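Local atomic coordinates of D-glycero-D-manno-heptose 1-phosphate kinase (Bacteroides thetaiotaomicron, PDB entry 3K85), a protein that probably uses ATP to phosphorylate a heptose phosphate, as a GHMP-type kinase. Residues A[40-46]-A[100-106]; A[5-9]-A[121-126]; A[117-121]-A[160-165]; A[84-90]-A[146-151]. All coordinates share one frame; numbering follows the deposited sequence.

Interaction 1. Residues A[40-46]-A[100-106]; sequences YAYCTIE and KITTYND
Tyr42 carries CG anti to its carbonyl carbon (chi1 -48°), and Tyr104 holds CG between its backbone N and carbonyl carbon (chi1 77°). These settings bring the two rings together over one face of an antiparallel strand pair, 40-46 against 100-105, in the mixed sheet of this GHMP kinase fold. The rings are offset with little overlap, 20° from parallel, with centroids 4.5 Å apart. Tyr42 CD2 meets Tyr104 CE1 at 3.3 Å. Tyr104 OH stands over the centre of the Tyr42 ring, and Tyr40 CB lies near the rim of the opposite face. Tyr42 OH donates to Asp106 OD2 at 2.8 Å, on that oxygen's syn lone pair. Tyr40 N reaches the same OD2 at 3.1 Å from the anti side, so two donors grip one oxygen. A phenylalanine in place of Tyr42 would probably leave the Asp106 carboxylate without its hydroxyl mate and freer to turn.

The other face is mostly buried, with Ala41, Cys43, Ile45 and Ile101 beside Thr103 and Asn105. Ile45 and Ile101 lie side by side, with Ile45 CG1 3.6 Å from Ile101 CG1, and helix 115-131 packs here through Ala126. At the far end Glu46 runs alongside Lys100, but the salt bridge from OE1 to NZ is long, at 3.8 Å. A water joins Glu46 OE2 to Thr102 OG1, lying 2.7 Å from that hydroxyl oxygen.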
# COMPACT_ATOMS: atom_id res chain seq x y z
N TYR A 40 14.36 -1.10 -17.00
CA TYR A 40 13.16 -1.32 -17.78
C TYR A 40 13.22 -2.07 -19.11
O TYR A 40 14.27 -2.49 -19.58
CB TYR A 40 12.53 0.04 -18.08
CG TYR A 40 12.33 0.94 -16.87
CD1 TYR A 40 11.10 0.98 -16.20
CD2 TYR A 40 13.35 1.80 -16.44
CE1 TYR A 40 10.88 1.86 -15.14
CE2 TYR A 40 13.14 2.69 -15.38
CZ TYR A 40 11.89 2.72 -14.74
OH TYR A 40 11.65 3.61 -13.71
N ALA A 41 12.02 -2.21 -19.69
CA ALA A 41 11.79 -2.82 -20.99
C ALA A 41 11.10 -1.67 -21.71
O ALA A 41 10.19 -1.05 -21.15
CB ALA A 41 10.85 -4.02 -20.87
N TYR A 42 11.50 -1.36 -22.93
CA TYR A 42 10.86 -0.26 -23.63
C TYR A 42 10.31 -0.78 -24.92
O TYR A 42 10.77 -1.78 -25.44
CB TYR A 42 11.85 0.87 -23.94
CG TYR A 42 12.72 1.28 -22.77
CD1 TYR A 42 12.55 2.51 -22.12
CD2 TYR A 42 13.74 0.45 -22.32
CE1 TYR A 42 13.38 2.90 -21.06
CE2 TYR A 42 14.57 0.82 -21.26
CZ TYR A 42 14.40 2.04 -20.64
OH TYR A 42 15.22 2.35 -19.57
N CYS A 43 9.31 -0.09 -25.44
CA CYS A 43 8.71 -0.49 -26.69
C CYS A 43 8.02 0.71 -27.29
O CYS A 43 7.40 1.50 -26.58
CB CYS A 43 7.69 -1.61 -26.44
SG CYS A 43 6.61 -1.96 -27.86
N THR A 44 8.18 0.89 -28.59
CA THR A 44 7.47 1.97 -29.25
C THR A 44 6.81 1.36 -30.46
O THR A 44 7.39 0.52 -31.14
CB THR A 44 8.38 3.16 -29.64
OG1 THR A 44 8.04 3.59 -30.96
CG2 THR A 44 9.84 2.77 -29.56
N ILE A 45 5.57 1.76 -30.69
CA ILE A 45 4.80 1.25 -31.81
C ILE A 45 4.24 2.43 -32.60
O ILE A 45 3.61 3.33 -32.04
CB ILE A 45 3.64 0.34 -31.32
CG1 ILE A 45 4.21 -0.91 -30.65
CG2 ILE A 45 2.75 -0.07 -32.50
CD1 ILE A 45 3.15 -1.88 -30.15
N GLU A 46 4.50 2.43 -33.89
CA GLU A 46 4.01 3.48 -34.75
C GLU A 46 3.26 2.86 -35.91
O GLU A 46 3.80 2.01 -36.63
CB GLU A 46 5.17 4.36 -35.25
CG GLU A 46 6.41 3.59 -35.67
CD GLU A 46 7.61 4.50 -35.94
OE1 GLU A 46 7.49 5.40 -36.81
OE2 GLU A 46 8.66 4.32 -35.27
N LYS A 100 5.31 -0.41 -37.26
CA LYS A 100 6.73 -0.56 -36.99
C LYS A 100 6.79 -0.68 -35.47
O LYS A 100 6.13 0.08 -34.77
CB LYS A 100 7.49 0.67 -37.48
CG LYS A 100 9.00 0.52 -37.52
CD LYS A 100 9.73 1.84 -37.85
CE LYS A 100 9.48 2.34 -39.28
NZ LYS A 100 8.10 2.87 -39.52
N ILE A 101 7.56 -1.64 -34.97
CA ILE A 101 7.67 -1.83 -33.53
C ILE A 101 9.11 -2.07 -33.09
O ILE A 101 9.78 -2.98 -33.59
CB ILE A 101 6.75 -2.99 -33.04
CG1 ILE A 101 6.87 -3.14 -31.52
CG2 ILE A 101 7.10 -4.28 -33.75
CD1 ILE A 101 6.01 -4.24 -30.94
N THR A 102 9.58 -1.25 -32.15
CA THR A 102 10.95 -1.35 -31.65
C THR A 102 10.99 -1.86 -30.22
O THR A 102 10.14 -1.53 -29.41
CB THR A 102 11.63 0.00 -31.72
OG1 THR A 102 11.60 0.44 -33.07
CG2 THR A 102 13.06 -0.08 -31.22
N THR A 103 12.01 -2.65 -29.90
CA THR A 103 12.07 -3.22 -28.58
C THR A 103 13.46 -3.42 -28.01
O THR A 103 14.36 -3.87 -28.71
CB THR A 103 11.35 -4.60 -28.60
OG1 THR A 103 9.94 -4.41 -28.70
CG2 THR A 103 11.64 -5.36 -27.36
N TYR A 104 13.65 -3.08 -26.74
CA TYR A 104 14.92 -3.30 -26.07
C TYR A 104 14.74 -3.35 -24.56
O TYR A 104 13.79 -2.79 -24.03
CB TYR A 104 15.99 -2.27 -26.51
CG TYR A 104 15.92 -0.89 -25.93
CD1 TYR A 104 16.52 -0.58 -24.70
CD2 TYR A 104 15.27 0.14 -26.62
CE1 TYR A 104 16.49 0.72 -24.18
CE2 TYR A 104 15.23 1.45 -26.11
CZ TYR A 104 15.84 1.73 -24.88
OH TYR A 104 15.76 3.01 -24.37
N ASN A 105 15.63 -4.06 -23.89
CA ASN A 105 15.59 -4.28 -22.45
C ASN A 105 16.91 -3.82 -21.82
O ASN A 105 17.91 -3.72 -22.51
CB ASN A 105 15.36 -5.77 -22.20
CG ASN A 105 14.75 -6.06 -20.84
OD1 ASN A 105 15.41 -5.93 -19.80
ND2 ASN A 105 13.48 -6.46 -20.83
N ASP A 106 16.89 -3.54 -20.52
CA ASP A 106 18.10 -3.11 -19.82
C ASP A 106 18.77 -4.30 -19.14
O ASP A 106 19.77 -4.14 -18.44
CB ASP A 106 17.79 -2.05 -18.75
CG ASP A 106 17.43 -0.70 -19.34
OD1 ASP A 106 17.97 -0.35 -20.41
OD2 ASP A 106 16.62 0.02 -18.72
O HOH W 1 9.21 1.38 -34.05

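Interaction 2. Residues A[5-9]-A[121-126]; sequences RSKAP and VCILKA
Cys122 O takes two bonds, one from Ser6 OG at 2.7 Å and one from Ala126 N at 3.0 Å. The second belongs to the helix itself; the first ties the helix to the sheet. This is strand-on-helix packing in the S5-like N-terminal fold of GHMP kinases. Helix 121-126 runs nearly antiparallel to strand 5-9, at 152°, with the segment axes 6.9 Å apart.

The serine hydroxyl approaches from above, well off the carbonyl plane, at 47°. The Ser6 torsion (chi1 75°) sets OG between the backbone N and the carbonyl carbon. From there it also meets the thiol: Ser6 OG is 3.1 Å from Cys122 SG. The sulfur itself is anti to its own backbone N, which carries it under the strand to within 3.6 Å of Lys7 CA. Ala126 CB closes in on the hydroxyl from the next turn of the helix, 3.6 Å from Ser6 OG. Lys125 touches the strand by its CB alone, and the rest of its chain leads away.

Strand 39-47 flanks the strand through backbone bonds of Ser6 with Cys43 and of Ala8 with Ala41. Ile123 points away, and the end of Leu124 also leads off, both meeting helix 79-91. Further along, small groups let the strand come close: Ala8 CB rests 3.9 Å from Cys122 CB.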
# COMPACT_ATOMS: atom_id res chain seq x y z
N ARG A 5 4.38 4.77 -27.02
CA ARG A 5 5.57 4.22 -26.37
C ARG A 5 5.13 3.64 -25.03
O ARG A 5 4.08 4.01 -24.52
CB ARG A 5 6.63 5.31 -26.15
CG ARG A 5 7.20 5.96 -27.42
CD ARG A 5 8.19 7.06 -27.03
NE ARG A 5 9.11 7.45 -28.10
CZ ARG A 5 8.83 8.34 -29.04
NH1 ARG A 5 7.67 8.96 -29.07
NH2 ARG A 5 9.74 8.63 -29.97
N SER A 6 5.93 2.74 -24.48
CA SER A 6 5.60 2.15 -23.20
C SER A 6 6.88 1.64 -22.60
O SER A 6 7.87 1.51 -23.30
CB SER A 6 4.62 0.97 -23.37
OG SER A 6 5.28 -0.19 -23.88
N LYS A 7 6.86 1.38 -21.30
CA LYS A 7 8.01 0.83 -20.60
C LYS A 7 7.50 0.15 -19.34
O LYS A 7 6.48 0.55 -18.78
CB LYS A 7 9.04 1.91 -20.24
CG LYS A 7 8.56 2.99 -19.31
CD LYS A 7 9.59 4.11 -19.16
CE LYS A 7 10.58 3.86 -18.05
NZ LYS A 7 11.37 5.10 -17.76
N ALA A 8 8.21 -0.89 -18.92
CA ALA A 8 7.83 -1.64 -17.73
C ALA A 8 9.09 -1.93 -16.94
O ALA A 8 10.15 -2.17 -17.52
CB ALA A 8 7.14 -2.95 -18.12
N PRO A 9 9.00 -1.91 -15.61
CA PRO A 9 10.18 -2.17 -14.79
C PRO A 9 10.41 -3.64 -14.47
O PRO A 9 9.50 -4.46 -14.53
CB PRO A 9 9.90 -1.34 -13.53
CG PRO A 9 8.43 -1.54 -13.36
CD PRO A 9 7.88 -1.40 -14.78
N VAL A 121 4.65 -7.58 -20.71
CA VAL A 121 3.78 -6.56 -20.15
C VAL A 121 3.98 -5.25 -20.92
O VAL A 121 3.03 -4.61 -21.34
CB VAL A 121 4.08 -6.31 -18.65
CG1 VAL A 121 3.22 -5.13 -18.11
CG2 VAL A 121 3.80 -7.59 -17.85
N CYS A 122 5.24 -4.87 -21.10
CA CYS A 122 5.56 -3.65 -21.82
C CYS A 122 4.92 -3.66 -23.21
O CYS A 122 4.26 -2.71 -23.61
CB CYS A 122 7.08 -3.49 -21.95
SG CYS A 122 7.57 -1.99 -22.81
N ILE A 123 5.12 -4.75 -23.95
CA ILE A 123 4.54 -4.84 -25.28
C ILE A 123 3.02 -4.72 -25.20
O ILE A 123 2.41 -4.00 -26.00
CB ILE A 123 4.93 -6.17 -25.97
CG1 ILE A 123 6.45 -6.24 -26.14
CG2 ILE A 123 4.23 -6.28 -27.31
CD1 ILE A 123 6.93 -7.57 -26.67
N LEU A 124 2.42 -5.42 -24.24
CA LEU A 124 0.97 -5.36 -24.05
C LEU A 124 0.54 -3.92 -23.83
O LEU A 124 -0.44 -3.43 -24.41
CB LEU A 124 0.56 -6.22 -22.86
CG LEU A 124 0.09 -7.62 -23.24
CD1 LEU A 124 -0.05 -8.49 -22.01
CD2 LEU A 124 -1.24 -7.50 -23.98
N LYS A 125 1.27 -3.22 -22.97
CA LYS A 125 0.96 -1.84 -22.67
C LYS A 125 1.00 -0.98 -23.93
O LYS A 125 0.15 -0.10 -24.11
CB LYS A 125 1.92 -1.29 -21.61
CG LYS A 125 1.28 -1.13 -20.24
CD LYS A 125 0.08 -0.19 -20.32
CE LYS A 125 -0.45 0.18 -18.95
NZ LYS A 125 -0.68 -1.04 -18.13
N ALA A 126 1.96 -1.23 -24.81
CA ALA A 126 2.03 -0.44 -26.04
C ALA A 126 0.76 -0.71 -26.84
O ALA A 126 0.13 0.23 -27.31
CB ALA A 126 3.26 -0.80 -26.85

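Interaction 3. Residues A[117-121]-A[160-165]; sequences STMVV and DQYAAA
Val121 points both methyl branches at the facing helix, forked over Ala164 and Ala165. This is close helix-helix packing in the N-terminal fold of GHMP kinases. The glycine- and serine-rich stretch leading into helix 115-131 corresponds to the motif that in related GHMP kinases cradles the nucleotide phosphates, probably here too. Helices 117-121 and 160-165 cross at -50°, with axes 8.4 Å apart, and the alanines permit that approach. Val121 CG1 is anti to the backbone N (chi1 175°) and lies 4.0 Å from Ala165 CB. CG2 takes the other side, 3.7 Å from Ala164 CB. That same alanine methyl also presses on the backbone of the first helix, 3.8 Å from Thr118 CA.

Ser117 comes in between Asp160 and Gln161. Its OG lies beside Asp160 CB at 3.4 Å. Gln161 bends at chi2 (82°) and brings its amide alongside the serine, but the angle is too poor for a hydrogen bond. Ser117 OG bonds instead to Glu148, and Asp160 pairs with Arg11. Shortening Gln161 to an alanine is likely to open a gap beside Ser117, where the amide now leans on it. Gln161 CD and NE2 both lie 3.5 Å from Ser117 OG.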
# COMPACT_ATOMS: atom_id res chain seq x y z
N SER A 117 8.84 -11.61 -18.72
CA SER A 117 7.51 -11.17 -18.32
C SER A 117 7.39 -9.65 -18.38
O SER A 117 6.38 -9.10 -18.81
CB SER A 117 7.22 -11.68 -16.91
OG SER A 117 7.38 -13.09 -16.85
N THR A 118 8.44 -8.95 -17.95
CA THR A 118 8.42 -7.50 -17.98
C THR A 118 8.22 -7.03 -19.41
O THR A 118 7.40 -6.14 -19.65
CB THR A 118 9.72 -6.92 -17.41
OG1 THR A 118 9.72 -7.09 -15.99
CG2 THR A 118 9.85 -5.45 -17.74
N MSE A 119 8.94 -7.64 -20.35
CA MSE A 119 8.82 -7.24 -21.76
C MSE A 119 7.44 -7.53 -22.35
O MSE A 119 6.92 -6.72 -23.15
CB MSE A 119 9.90 -7.91 -22.61
CG MSE A 119 9.77 -7.62 -24.11
SE MSE A 119 9.82 -5.72 -24.58
CE MSE A 119 11.70 -5.42 -24.16
N VAL A 120 6.86 -8.67 -22.00
CA VAL A 120 5.52 -9.02 -22.49
C VAL A 120 4.53 -7.95 -21.99
O VAL A 120 3.70 -7.45 -22.74
CB VAL A 120 5.07 -10.42 -21.97
CG1 VAL A 120 3.59 -10.64 -22.28
CG2 VAL A 120 5.90 -11.51 -22.63
N VAL A 121 4.65 -7.58 -20.71
CA VAL A 121 3.78 -6.56 -20.15
C VAL A 121 3.98 -5.25 -20.92
O VAL A 121 3.03 -4.61 -21.34
CB VAL A 121 4.08 -6.31 -18.65
CG1 VAL A 121 3.22 -5.13 -18.11
CG2 VAL A 121 3.80 -7.59 -17.85
N ASP A 160 6.34 -12.31 -11.53
CA ASP A 160 6.90 -11.44 -12.56
C ASP A 160 5.89 -10.64 -13.37
O ASP A 160 6.05 -9.44 -13.55
CB ASP A 160 7.77 -12.24 -13.54
CG ASP A 160 8.96 -12.88 -12.87
OD1 ASP A 160 9.12 -12.72 -11.63
OD2 ASP A 160 9.74 -13.55 -13.58
N GLN A 161 4.86 -11.30 -13.87
CA GLN A 161 3.87 -10.57 -14.66
C GLN A 161 3.18 -9.48 -13.85
O GLN A 161 3.01 -8.35 -14.31
CB GLN A 161 2.81 -11.52 -15.23
CG GLN A 161 3.29 -12.42 -16.37
CD GLN A 161 4.02 -13.66 -15.89
OE1 GLN A 161 4.40 -13.78 -14.72
NE2 GLN A 161 4.24 -14.60 -16.80
N TYR A 162 2.80 -9.81 -12.62
CA TYR A 162 2.10 -8.86 -11.76
C TYR A 162 2.98 -7.71 -11.30
O TYR A 162 2.51 -6.56 -11.22
CB TYR A 162 1.50 -9.60 -10.56
CG TYR A 162 0.28 -10.42 -10.92
CD1 TYR A 162 -1.00 -9.87 -10.86
CD2 TYR A 162 0.41 -11.73 -11.41
CE1 TYR A 162 -2.12 -10.59 -11.27
CE2 TYR A 162 -0.72 -12.46 -11.83
CZ TYR A 162 -1.97 -11.88 -11.76
OH TYR A 162 -3.08 -12.55 -12.24
N ALA A 163 4.24 -7.99 -10.99
CA ALA A 163 5.14 -6.94 -10.54
C ALA A 163 5.28 -5.90 -11.65
O ALA A 163 5.13 -4.70 -11.43
CB ALA A 163 6.50 -7.53 -10.18
N ALA A 164 5.53 -6.37 -12.87
CA ALA A 164 5.70 -5.46 -13.99
C ALA A 164 4.51 -4.54 -14.24
O ALA A 164 4.69 -3.34 -14.46
CB ALA A 164 6.01 -6.26 -15.26
N ALA A 165 3.30 -5.09 -14.19
CA ALA A 165 2.10 -4.30 -14.44
C ALA A 165 1.66 -3.41 -13.28
O ALA A 165 1.11 -2.32 -13.51
CB ALA A 165 0.94 -5.23 -14.86

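Interaction 4. Residues A[84-90]-A[146-151]; sequences VYNRIIR and EIERKD
Ile147 and Arg87 make the tight part of this contact, with Ile147 CG1 3.5 Å from Arg87 CG. The isoleucine lies obliquely across the aliphatic part of the arginine. Its CD1 also reaches inward to Val84, 3.9 Å from Val84 CA and 4.1 Å from Val84 CG2. This end is buried, and Val84 packs onward against Ile123 and Phe127 of helix 115-131.

The outer side is polar and more open. Arg87 starts with CG anti to its backbone N, then bends at chi2 (74°), which swings the guanidinium out past Ile147. Glu146 OE1 meets Arg87 NH2 at 2.7 Å, at the edge and near the plane of the guanidinium. Asp151 OD2 comes to Arg87 NE at 3.3 Å, also at the edge. These residues and Arg90 form a salt-bridge network between two helices of the N-terminal GHMP kinase fold, which cross almost at a right angle (101°). Asp91 pairs with the remaining nitrogen, Arg87 NH1.

Arg90 is the exposed member. Its NH2 reaches Asp151 OD2 at 3.0 Å, but the hydrogen bond is weak, with an angle of only 132° at the hydrogen. One face of its guanidinium lies over Arg87 CA. Asp151 itself sits on a wider, pi-type turn that ends the helix, where Glu146 O accepts from both Lys150 N and Asp151 N, the latter at 3.2 Å.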
# COMPACT_ATOMS: atom_id res chain seq x y z
N VAL A 84 2.21 -11.62 -28.38
CA VAL A 84 1.32 -10.54 -27.99
C VAL A 84 0.46 -10.10 -29.15
O VAL A 84 -0.76 -10.02 -29.04
CB VAL A 84 2.10 -9.32 -27.46
CG1 VAL A 84 1.14 -8.21 -27.09
CG2 VAL A 84 2.94 -9.73 -26.26
N TYR A 85 1.10 -9.82 -30.28
CA TYR A 85 0.36 -9.39 -31.46
C TYR A 85 -0.73 -10.40 -31.85
O TYR A 85 -1.85 -10.01 -32.19
CB TYR A 85 1.31 -9.21 -32.64
CG TYR A 85 0.58 -8.91 -33.92
CD1 TYR A 85 0.01 -7.65 -34.13
CD2 TYR A 85 0.39 -9.89 -34.89
CE1 TYR A 85 -0.73 -7.39 -35.28
CE2 TYR A 85 -0.35 -9.63 -36.04
CZ TYR A 85 -0.91 -8.38 -36.23
OH TYR A 85 -1.68 -8.11 -37.33
N ASN A 86 -0.41 -11.69 -31.81
CA ASN A 86 -1.40 -12.71 -32.18
C ASN A 86 -2.58 -12.72 -31.21
O ASN A 86 -3.76 -12.66 -31.63
CB ASN A 86 -0.75 -14.10 -32.25
CG ASN A 86 0.21 -14.24 -33.43
OD1 ASN A 86 0.07 -13.58 -34.45
ND2 ASN A 86 1.19 -15.13 -33.28
N ARG A 87 -2.26 -12.80 -29.92
CA ARG A 87 -3.24 -12.83 -28.85
C ARG A 87 -4.20 -11.64 -28.94
O ARG A 87 -5.40 -11.82 -28.76
CB ARG A 87 -2.53 -12.81 -27.50
CG ARG A 87 -3.36 -13.32 -26.33
CD ARG A 87 -3.50 -14.84 -26.38
NE ARG A 87 -3.85 -15.38 -25.06
CZ ARG A 87 -5.01 -15.17 -24.47
NH1 ARG A 87 -5.93 -14.44 -25.09
NH2 ARG A 87 -5.24 -15.66 -23.26
N ILE A 88 -3.67 -10.45 -29.20
CA ILE A 88 -4.49 -9.24 -29.30
C ILE A 88 -5.36 -9.28 -30.56
O ILE A 88 -6.51 -8.82 -30.54
CB ILE A 88 -3.64 -7.91 -29.32
CG1 ILE A 88 -2.90 -7.71 -27.99
CG2 ILE A 88 -4.54 -6.70 -29.54
CD1 ILE A 88 -3.82 -7.68 -26.78
N ILE A 89 -4.82 -9.81 -31.65
CA ILE A 89 -5.61 -9.89 -32.88
C ILE A 89 -6.78 -10.84 -32.66
O ILE A 89 -7.89 -10.56 -33.11
CB ILE A 89 -4.77 -10.41 -34.09
CG1 ILE A 89 -3.67 -9.40 -34.44
CG2 ILE A 89 -5.68 -10.63 -35.30
CD1 ILE A 89 -4.20 -8.07 -34.94
N ARG A 90 -6.53 -11.95 -31.96
CA ARG A 90 -7.57 -12.93 -31.68
C ARG A 90 -8.61 -12.43 -30.68
O ARG A 90 -9.80 -12.35 -31.00
CB ARG A 90 -6.96 -14.22 -31.12
CG ARG A 90 -6.14 -14.99 -32.12
CD ARG A 90 -6.16 -16.46 -31.76
NE ARG A 90 -5.57 -16.72 -30.46
CZ ARG A 90 -4.26 -16.68 -30.23
NH1 ARG A 90 -3.41 -16.40 -31.21
NH2 ARG A 90 -3.80 -16.94 -29.01
N GLU A 146 -0.75 -15.70 -19.46
CA GLU A 146 -1.32 -16.64 -20.41
C GLU A 146 -0.59 -16.69 -21.75
O GLU A 146 -0.42 -17.77 -22.32
CB GLU A 146 -2.81 -16.35 -20.62
CG GLU A 146 -3.67 -17.05 -19.57
CD GLU A 146 -5.14 -16.74 -19.71
OE1 GLU A 146 -5.66 -16.81 -20.85
OE2 GLU A 146 -5.78 -16.43 -18.68
N ILE A 147 -0.14 -15.54 -22.24
CA ILE A 147 0.58 -15.51 -23.51
C ILE A 147 1.92 -16.22 -23.36
O ILE A 147 2.29 -17.06 -24.17
CB ILE A 147 0.88 -14.08 -23.97
CG1 ILE A 147 -0.41 -13.38 -24.38
CG2 ILE A 147 1.85 -14.11 -25.15
CD1 ILE A 147 -0.20 -11.89 -24.64
N GLU A 148 2.64 -15.87 -22.30
CA GLU A 148 3.95 -16.43 -22.05
C GLU A 148 3.94 -17.90 -21.64
O GLU A 148 4.61 -18.73 -22.24
CB GLU A 148 4.65 -15.58 -20.99
CG GLU A 148 5.96 -16.11 -20.44
CD GLU A 148 6.72 -15.05 -19.63
OE1 GLU A 148 6.05 -14.17 -19.03
OE2 GLU A 148 7.97 -15.10 -19.59
N ARG A 149 3.16 -18.22 -20.62
CA ARG A 149 3.08 -19.57 -20.09
C ARG A 149 2.35 -20.61 -20.95
O ARG A 149 2.79 -21.75 -21.03
CB ARG A 149 2.48 -19.52 -18.69
CG ARG A 149 3.33 -18.71 -17.70
CD ARG A 149 4.55 -19.51 -17.25
NE ARG A 149 5.79 -18.74 -17.24
CZ ARG A 149 6.03 -17.69 -16.47
NH1 ARG A 149 5.11 -17.25 -15.63
NH2 ARG A 149 7.21 -17.07 -16.53
N LYS A 150 1.24 -20.23 -21.58
CA LYS A 150 0.48 -21.17 -22.41
C LYS A 150 0.85 -21.02 -23.89
O LYS A 150 1.51 -21.89 -24.46
CB LYS A 150 -1.03 -20.96 -22.26
CG LYS A 150 -1.57 -20.81 -20.83
CD LYS A 150 -1.29 -22.01 -19.91
CE LYS A 150 -1.95 -21.79 -18.54
NZ LYS A 150 -1.64 -22.81 -17.48
N ASP A 151 0.42 -19.91 -24.50
CA ASP A 151 0.68 -19.62 -25.91
C ASP A 151 2.11 -19.87 -26.39
O ASP A 151 2.32 -20.25 -27.55
CB ASP A 151 0.31 -18.18 -26.21
CG ASP A 151 -1.17 -17.96 -26.22
OD1 ASP A 151 -1.89 -18.73 -25.54
OD2 ASP A 151 -1.63 -17.01 -26.90

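Helix 115-131 is the common element. Interactions 2 and 3 both use it and share Val121: interaction 2 sets it on the sheet, interaction 3 packs it against helix 159-166. Both are buried; interaction 2 adds a serine-to-helix-carbonyl hydrogen bond, while interaction 3 is van der Waals contact across its segments. Interaction 1 lies in the same sheet, since strand 39-47 bonds to strand 4-15. One of its faces joins this buried layer, where Thr103 and Ala41 touch Met119. Its other face is more open and carries tyrosines and charges. Interaction 4 lies beyond the helix and is partly buried, with an apolar inner end and ion pairs toward the outside. Interactions 3 and 4 meet at helix 137-151.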